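Local atomic coordinates of dephospho-CoA kinase (PDB entry 2IF2), a protein that probably catalyses the ATP-dependent phosphorylation of the 3'-hydroxyl of dephospho-coenzyme A, the last step of coenzyme A biosynthesis. Residues 35-49 with 81-93. Sequence-based numbering, arbitrary orientation.
Sequences IHSFYRKGHPVYEEV and RKLEEITHRALYK
Ile86 reaches between Val45 and Val49 where the axes of the helical segments 44-49 and 81-91 run nearly antiparallel (160°) and approach to 10.5 Å, in the helical region beside the P-loop kinase core. Its CG1 stands anti to the backbone N (chi1 155°) and meets Val45 CG1 at 3.6 Å, the two side chains slanting across one another, while the Val49 side chain crosses that of Ile86 at about a right angle, its CG2 facing Ile86 CG1. Further out, Glu48 runs past Ile86 in the reverse direction, so that Glu48 CB and its carboxylate both border the Ile86 CD1 methyl. One turn before Ile86, Leu83 divides its methyls: CD2 faces Val49 CG1, and CD1 meets Tyr39 OH head-on at 3.7 Å. Tyr39 also makes a cation-pi contact with Arg66, and its side chain touches Leu69 of helix 66-71. Nearer the C-terminal end of helix 77-91, Ile35 of helix 31-36 sets its CD1 against Thr87 CG2 and approaches Leu91 CD1 at 3.9 Å, crossing both side chains about perpendicularly. No hydrogen bond joins the segments. His43 N-caps helix 44-53, its ND1 accepting from Val45 N at 3.2 Å. Ala90 CB touches Val45 CG2 and sits over one face of the Phe38 ring, 4.2 Å from its centroid and 22° off the normal.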
loop_
_atom_site.group_PDB
_atom_site.type_symbol
_atom_site.label_atom_id
_atom_site.label_comp_id
_atom_site.label_asym_id
_atom_site.label_seq_id
_atom_site.Cartn_x
_atom_site.Cartn_y
_atom_site.Cartn_z
ATOM N N ILE A 35 -8.206 0.152 1.122
ATOM C CA ILE A 35 -8.870 -0.028 -0.169
ATOM C C ILE A 35 -9.704 -1.307 -0.167
ATOM O O ILE A 35 -10.911 -1.264 -0.406
ATOM C CB ILE A 35 -7.858 -0.088 -1.364
ATOM C CG1 ILE A 35 -6.904 1.117 -1.336
ATOM C CG2 ILE A 35 -8.622 -0.063 -2.688
ATOM C CD1 ILE A 35 -7.567 2.451 -1.634
ATOM N N HIS A 36 -9.067 -2.439 0.120
ATOM C CA HIS A 36 -9.780 -3.705 0.128
ATOM C C HIS A 36 -11.112 -3.644 0.883
ATOM O O HIS A 36 -12.019 -4.420 0.608
ATOM C CB HIS A 36 -8.909 -4.801 0.738
ATOM C CG HIS A 36 -9.415 -6.195 0.456
ATOM N ND1 HIS A 36 -9.206 -6.821 -0.737
ATOM C CD2 HIS A 36 -10.147 -7.036 1.230
ATOM C CE1 HIS A 36 -9.794 -8.024 -0.705
ATOM N NE2 HIS A 36 -10.360 -8.168 0.464
ATOM N N SER A 37 -11.235 -2.726 1.833
ATOM C CA SER A 37 -12.467 -2.615 2.600
ATOM C C SER A 37 -13.522 -1.902 1.783
ATOM O O SER A 37 -14.676 -1.792 2.195
ATOM C CB SER A 37 -12.241 -1.818 3.880
ATOM O OG SER A 37 -12.229 -0.424 3.609
ATOM N N PHE A 38 -13.123 -1.396 0.628
ATOM C CA PHE A 38 -14.051 -0.664 -0.220
ATOM C C PHE A 38 -14.962 -1.597 -1.006
ATOM O O PHE A 38 -16.102 -1.244 -1.321
ATOM C CB PHE A 38 -13.260 0.240 -1.166
ATOM C CG PHE A 38 -12.466 1.313 -0.464
ATOM C CD1 PHE A 38 -11.353 1.879 -1.079
ATOM C CD2 PHE A 38 -12.854 1.788 0.790
ATOM C CE1 PHE A 38 -10.637 2.902 -0.461
ATOM C CE2 PHE A 38 -12.148 2.812 1.421
ATOM C CZ PHE A 38 -11.036 3.371 0.793
ATOM N N TYR A 39 -14.452 -2.791 -1.295
ATOM C CA TYR A 39 -15.186 -3.799 -2.058
ATOM C C TYR A 39 -16.048 -4.751 -1.203
ATOM O O TYR A 39 -16.497 -5.801 -1.686
ATOM C CB TYR A 39 -14.205 -4.638 -2.879
ATOM C CG TYR A 39 -13.197 -3.868 -3.711
ATOM C CD1 TYR A 39 -12.008 -3.406 -3.149
ATOM C CD2 TYR A 39 -13.386 -3.692 -5.083
ATOM C CE1 TYR A 39 -11.022 -2.799 -3.938
ATOM C CE2 TYR A 39 -12.409 -3.087 -5.882
ATOM C CZ TYR A 39 -11.227 -2.647 -5.307
ATOM O OH TYR A 39 -10.231 -2.099 -6.093
ATOM N N ARG A 40 -16.284 -4.371 0.052
ATOM C CA ARG A 40 -17.060 -5.188 0.979
ATOM C C ARG A 40 -18.555 -5.276 0.685
ATOM O O ARG A 40 -19.001 -6.259 0.091
ATOM C CB ARG A 40 -16.824 -4.722 2.421
ATOM C CG ARG A 40 -15.435 -5.101 2.969
ATOM C CD ARG A 40 -15.126 -6.588 2.708
ATOM N NE ARG A 40 -13.750 -6.976 3.031
ATOM C CZ ARG A 40 -13.260 -8.209 2.876
ATOM N NH1 ARG A 40 -11.995 -8.463 3.194
ATOM N NH2 ARG A 40 -14.029 -9.192 2.402
ATOM N N LYS A 41 -19.341 -4.282 1.092
ATOM C CA LYS A 41 -20.774 -4.357 0.816
ATOM C C LYS A 41 -21.523 -3.043 0.988
ATOM O O LYS A 41 -21.779 -2.328 0.017
ATOM C CB LYS A 41 -21.421 -5.437 1.686
ATOM C CG LYS A 41 -22.244 -6.454 0.892
ATOM C CD LYS A 41 -23.495 -5.816 0.296
ATOM C CE LYS A 41 -24.398 -5.202 1.380
ATOM N NZ LYS A 41 -25.011 -6.211 2.308
ATOM N N GLY A 42 -21.902 -2.727 2.220
ATOM C CA GLY A 42 -22.605 -1.478 2.453
ATOM C C GLY A 42 -21.689 -0.290 2.188
ATOM O O GLY A 42 -22.152 0.846 2.052
ATOM N N HIS A 43 -20.386 -0.555 2.108
ATOM C CA HIS A 43 -19.417 0.501 1.861
ATOM C C HIS A 43 -19.858 1.323 0.660
ATOM O O HIS A 43 -20.337 0.792 -0.346
ATOM C CB HIS A 43 -18.019 -0.083 1.600
ATOM C CG HIS A 43 -16.894 0.860 1.911
ATOM N ND1 HIS A 43 -16.750 2.093 1.294
ATOM C CD2 HIS A 43 -15.861 0.767 2.782
ATOM C CE1 HIS A 43 -15.689 2.705 1.772
ATOM N NE2 HIS A 43 -15.125 1.921 2.680
ATOM N N PRO A 44 -19.720 2.646 0.760
ATOM C CA PRO A 44 -20.102 3.539 -0.328
ATOM C C PRO A 44 -19.350 3.248 -1.629
ATOM O O PRO A 44 -19.879 3.471 -2.719
ATOM C CB PRO A 44 -19.776 4.920 0.240
ATOM C CG PRO A 44 -18.639 4.632 1.187
ATOM C CD PRO A 44 -19.167 3.413 1.884
ATOM N N VAL A 45 -18.118 2.753 -1.517
ATOM C CA VAL A 45 -17.321 2.445 -2.705
ATOM C C VAL A 45 -17.965 1.282 -3.456
ATOM O O VAL A 45 -17.992 1.249 -4.687
ATOM C CB VAL A 45 -15.872 2.064 -2.336
ATOM C CG1 VAL A 45 -15.038 1.926 -3.592
ATOM C CG2 VAL A 45 -15.274 3.118 -1.438
ATOM N N TYR A 46 -18.491 0.335 -2.698
ATOM C CA TYR A 46 -19.153 -0.820 -3.268
ATOM C C TYR A 46 -20.250 -0.364 -4.213
ATOM O O TYR A 46 -20.264 -0.737 -5.383
ATOM C CB TYR A 46 -19.770 -1.653 -2.151
ATOM C CG TYR A 46 -20.533 -2.868 -2.616
ATOM C CD1 TYR A 46 -19.867 -4.025 -3.016
ATOM C CD2 TYR A 46 -21.927 -2.869 -2.629
ATOM C CE1 TYR A 46 -20.573 -5.152 -3.413
ATOM C CE2 TYR A 46 -22.641 -3.989 -3.024
ATOM C CZ TYR A 46 -21.963 -5.125 -3.411
ATOM O OH TYR A 46 -22.677 -6.237 -3.779
ATOM N N GLU A 47 -21.169 0.449 -3.695
ATOM C CA GLU A 47 -22.298 0.950 -4.486
ATOM C C GLU A 47 -21.912 1.637 -5.788
ATOM O O GLU A 47 -22.709 1.680 -6.730
ATOM C CB GLU A 47 -23.147 1.919 -3.661
ATOM C CG GLU A 47 -23.904 1.269 -2.516
ATOM C CD GLU A 47 -24.820 0.142 -2.969
ATOM O OE1 GLU A 47 -24.305 -0.970 -3.222
ATOM O OE2 GLU A 47 -26.049 0.372 -3.080
ATOM N N GLU A 48 -20.700 2.183 -5.832
ATOM C CA GLU A 48 -20.224 2.873 -7.021
ATOM C C GLU A 48 -19.605 1.913 -8.008
ATOM O O GLU A 48 -19.921 1.944 -9.195
ATOM C CB GLU A 48 -19.203 3.946 -6.650
ATOM C CG GLU A 48 -19.669 5.320 -7.068
ATOM C CD GLU A 48 -18.549 6.316 -7.262
ATOM O OE1 GLU A 48 -17.922 6.725 -6.258
ATOM O OE2 GLU A 48 -18.291 6.678 -8.434
ATOM N N VAL A 49 -18.726 1.056 -7.511
ATOM C CA VAL A 49 -18.069 0.085 -8.357
ATOM C C VAL A 49 -19.084 -0.768 -9.108
ATOM O O VAL A 49 -18.829 -1.183 -10.235
ATOM C CB VAL A 49 -17.164 -0.825 -7.535
ATOM C CG1 VAL A 49 -16.330 -1.688 -8.452
ATOM C CG2 VAL A 49 -16.291 0.005 -6.635
ATOM N N ARG A 81 -9.005 2.689 -15.553
ATOM C CA ARG A 81 -8.774 4.091 -15.209
ATOM C C ARG A 81 -9.900 4.593 -14.328
ATOM O O ARG A 81 -9.679 5.376 -13.402
ATOM C CB ARG A 81 -8.725 4.956 -16.471
ATOM C CG ARG A 81 -8.129 6.339 -16.245
ATOM C CD ARG A 81 -8.549 7.356 -17.308
ATOM N NE ARG A 81 -9.732 8.107 -16.891
ATOM C CZ ARG A 81 -10.984 7.682 -17.026
ATOM N NH1 ARG A 81 -11.987 8.441 -16.605
ATOM N NH2 ARG A 81 -11.238 6.515 -17.603
ATOM N N LYS A 82 -11.112 4.137 -14.635
ATOM C CA LYS A 82 -12.292 4.540 -13.885
ATOM C C LYS A 82 -12.292 3.851 -12.530
ATOM O O LYS A 82 -12.781 4.399 -11.539
ATOM C CB LYS A 82 -13.562 4.179 -14.659
ATOM C CG LYS A 82 -14.684 5.222 -14.554
ATOM C CD LYS A 82 -15.979 4.721 -15.209
ATOM C CE LYS A 82 -15.766 4.293 -16.683
ATOM N NZ LYS A 82 -16.906 3.540 -17.336
ATOM N N LEU A 83 -11.737 2.645 -12.485
ATOM C CA LEU A 83 -11.674 1.908 -11.232
ATOM C C LEU A 83 -10.629 2.563 -10.329
ATOM O O LEU A 83 -10.895 2.847 -9.166
ATOM C CB LEU A 83 -11.328 0.437 -11.503
ATOM C CG LEU A 83 -11.477 -0.580 -10.362
ATOM C CD1 LEU A 83 -10.280 -0.489 -9.440
ATOM C CD2 LEU A 83 -12.780 -0.351 -9.596
ATOM N N GLU A 84 -9.447 2.815 -10.880
ATOM C CA GLU A 84 -8.375 3.447 -10.126
ATOM C C GLU A 84 -8.832 4.822 -9.630
ATOM O O GLU A 84 -8.288 5.349 -8.667
ATOM C CB GLU A 84 -7.141 3.593 -11.014
ATOM C CG GLU A 84 -5.835 3.945 -10.292
ATOM C CD GLU A 84 -5.107 2.724 -9.734
ATOM O OE1 GLU A 84 -5.098 1.666 -10.411
ATOM O OE2 GLU A 84 -4.516 2.833 -8.631
ATOM N N GLU A 85 -9.831 5.397 -10.292
ATOM C CA GLU A 85 -10.353 6.700 -9.904
ATOM C C GLU A 85 -11.232 6.610 -8.666
ATOM O O GLU A 85 -10.971 7.273 -7.664
ATOM C CB GLU A 85 -11.160 7.314 -11.048
ATOM C CG GLU A 85 -10.348 8.133 -12.040
ATOM C CD GLU A 85 -11.209 8.722 -13.159
ATOM O OE1 GLU A 85 -12.268 9.316 -12.847
ATOM O OE2 GLU A 85 -10.826 8.601 -14.346
ATOM N N ILE A 86 -12.281 5.797 -8.741
ATOM C CA ILE A 86 -13.201 5.621 -7.618
ATOM C C ILE A 86 -12.417 5.306 -6.347
ATOM O O ILE A 86 -12.748 5.787 -5.269
ATOM C CB ILE A 86 -14.231 4.497 -7.931
ATOM C CG1 ILE A 86 -14.777 3.880 -6.642
ATOM C CG2 ILE A 86 -13.595 3.445 -8.803
ATOM C CD1 ILE A 86 -15.617 4.823 -5.799
ATOM N N THR A 87 -11.368 4.508 -6.491
ATOM C CA THR A 87 -10.524 4.145 -5.367
ATOM C C THR A 87 -9.958 5.408 -4.712
ATOM O O THR A 87 -10.347 5.751 -3.602
ATOM C CB THR A 87 -9.360 3.239 -5.819
ATOM O OG1 THR A 87 -9.865 1.945 -6.159
ATOM C CG2 THR A 87 -8.335 3.102 -4.723
ATOM N N HIS A 88 -9.047 6.095 -5.395
ATOM C CA HIS A 88 -8.436 7.308 -4.858
ATOM C C HIS A 88 -9.457 8.342 -4.461
ATOM O O HIS A 88 -9.217 9.151 -3.572
ATOM C CB HIS A 88 -7.498 7.928 -5.880
ATOM C CG HIS A 88 -6.340 7.050 -6.233
ATOM N ND1 HIS A 88 -6.491 5.719 -6.539
ATOM C CD2 HIS A 88 -5.013 7.316 -6.313
ATOM C CE1 HIS A 88 -5.301 5.191 -6.793
ATOM N NE2 HIS A 88 -4.393 6.137 -6.662
ATOM N N ARG A 89 -10.598 8.331 -5.136
ATOM C CA ARG A 89 -11.651 9.283 -4.819
ATOM C C ARG A 89 -12.188 8.961 -3.426
ATOM O O ARG A 89 -12.926 9.751 -2.843
ATOM C CB ARG A 89 -12.782 9.212 -5.871
ATOM C CG ARG A 89 -13.966 10.176 -5.623
ATOM C CD ARG A 89 -15.073 10.101 -6.698
ATOM N NE ARG A 89 -14.719 10.738 -7.975
ATOM C CZ ARG A 89 -13.926 10.200 -8.903
ATOM N NH1 ARG A 89 -13.392 9.003 -8.703
ATOM N NH2 ARG A 89 -13.675 10.851 -10.037
ATOM N N ALA A 90 -11.812 7.798 -2.894
ATOM C CA ALA A 90 -12.261 7.370 -1.568
ATOM C C ALA A 90 -11.116 7.451 -0.574
ATOM O O ALA A 90 -11.319 7.699 0.616
ATOM C CB ALA A 90 -12.789 5.942 -1.628
ATOM N N LEU A 91 -9.909 7.232 -1.084
ATOM C CA LEU A 91 -8.704 7.272 -0.273
ATOM C C LEU A 91 -8.405 8.718 0.085
ATOM O O LEU A 91 -8.309 9.064 1.259
ATOM C CB LEU A 91 -7.527 6.670 -1.046
ATOM C CG LEU A 91 -6.221 6.428 -0.285
ATOM C CD1 LEU A 91 -6.436 5.344 0.753
ATOM C CD2 LEU A 91 -5.120 6.017 -1.250
ATOM N N TYR A 92 -8.265 9.567 -0.927
ATOM C CA TYR A 92 -7.971 10.968 -0.663
ATOM C C TYR A 92 -9.182 11.724 -0.132
ATOM O O TYR A 92 -9.124 12.935 0.077
ATOM C CB TYR A 92 -7.419 11.660 -1.918
ATOM C CG TYR A 92 -5.977 11.294 -2.219
ATOM C CD1 TYR A 92 -5.659 10.086 -2.840
ATOM C CD2 TYR A 92 -4.927 12.135 -1.839
ATOM C CE1 TYR A 92 -4.331 9.721 -3.075
ATOM C CE2 TYR A 92 -3.594 11.778 -2.067
ATOM C CZ TYR A 92 -3.305 10.570 -2.686
ATOM O OH TYR A 92 -1.999 10.197 -2.916
ATOM N N LYS A 93 -10.276 11.008 0.097
ATOM C CA LYS A 93 -11.485 11.629 0.618
ATOM C C LYS A 93 -11.675 11.158 2.051
ATOM O O LYS A 93 -12.511 11.673 2.795
ATOM C CB LYS A 93 -12.688 11.240 -0.246
ATOM C CG LYS A 93 -13.990 11.954 0.096
ATOM C CD LYS A 93 -15.063 11.696 -0.967
ATOM C CE LYS A 93 -14.669 12.289 -2.326
ATOM N NZ LYS A 93 -15.592 11.887 -3.433
#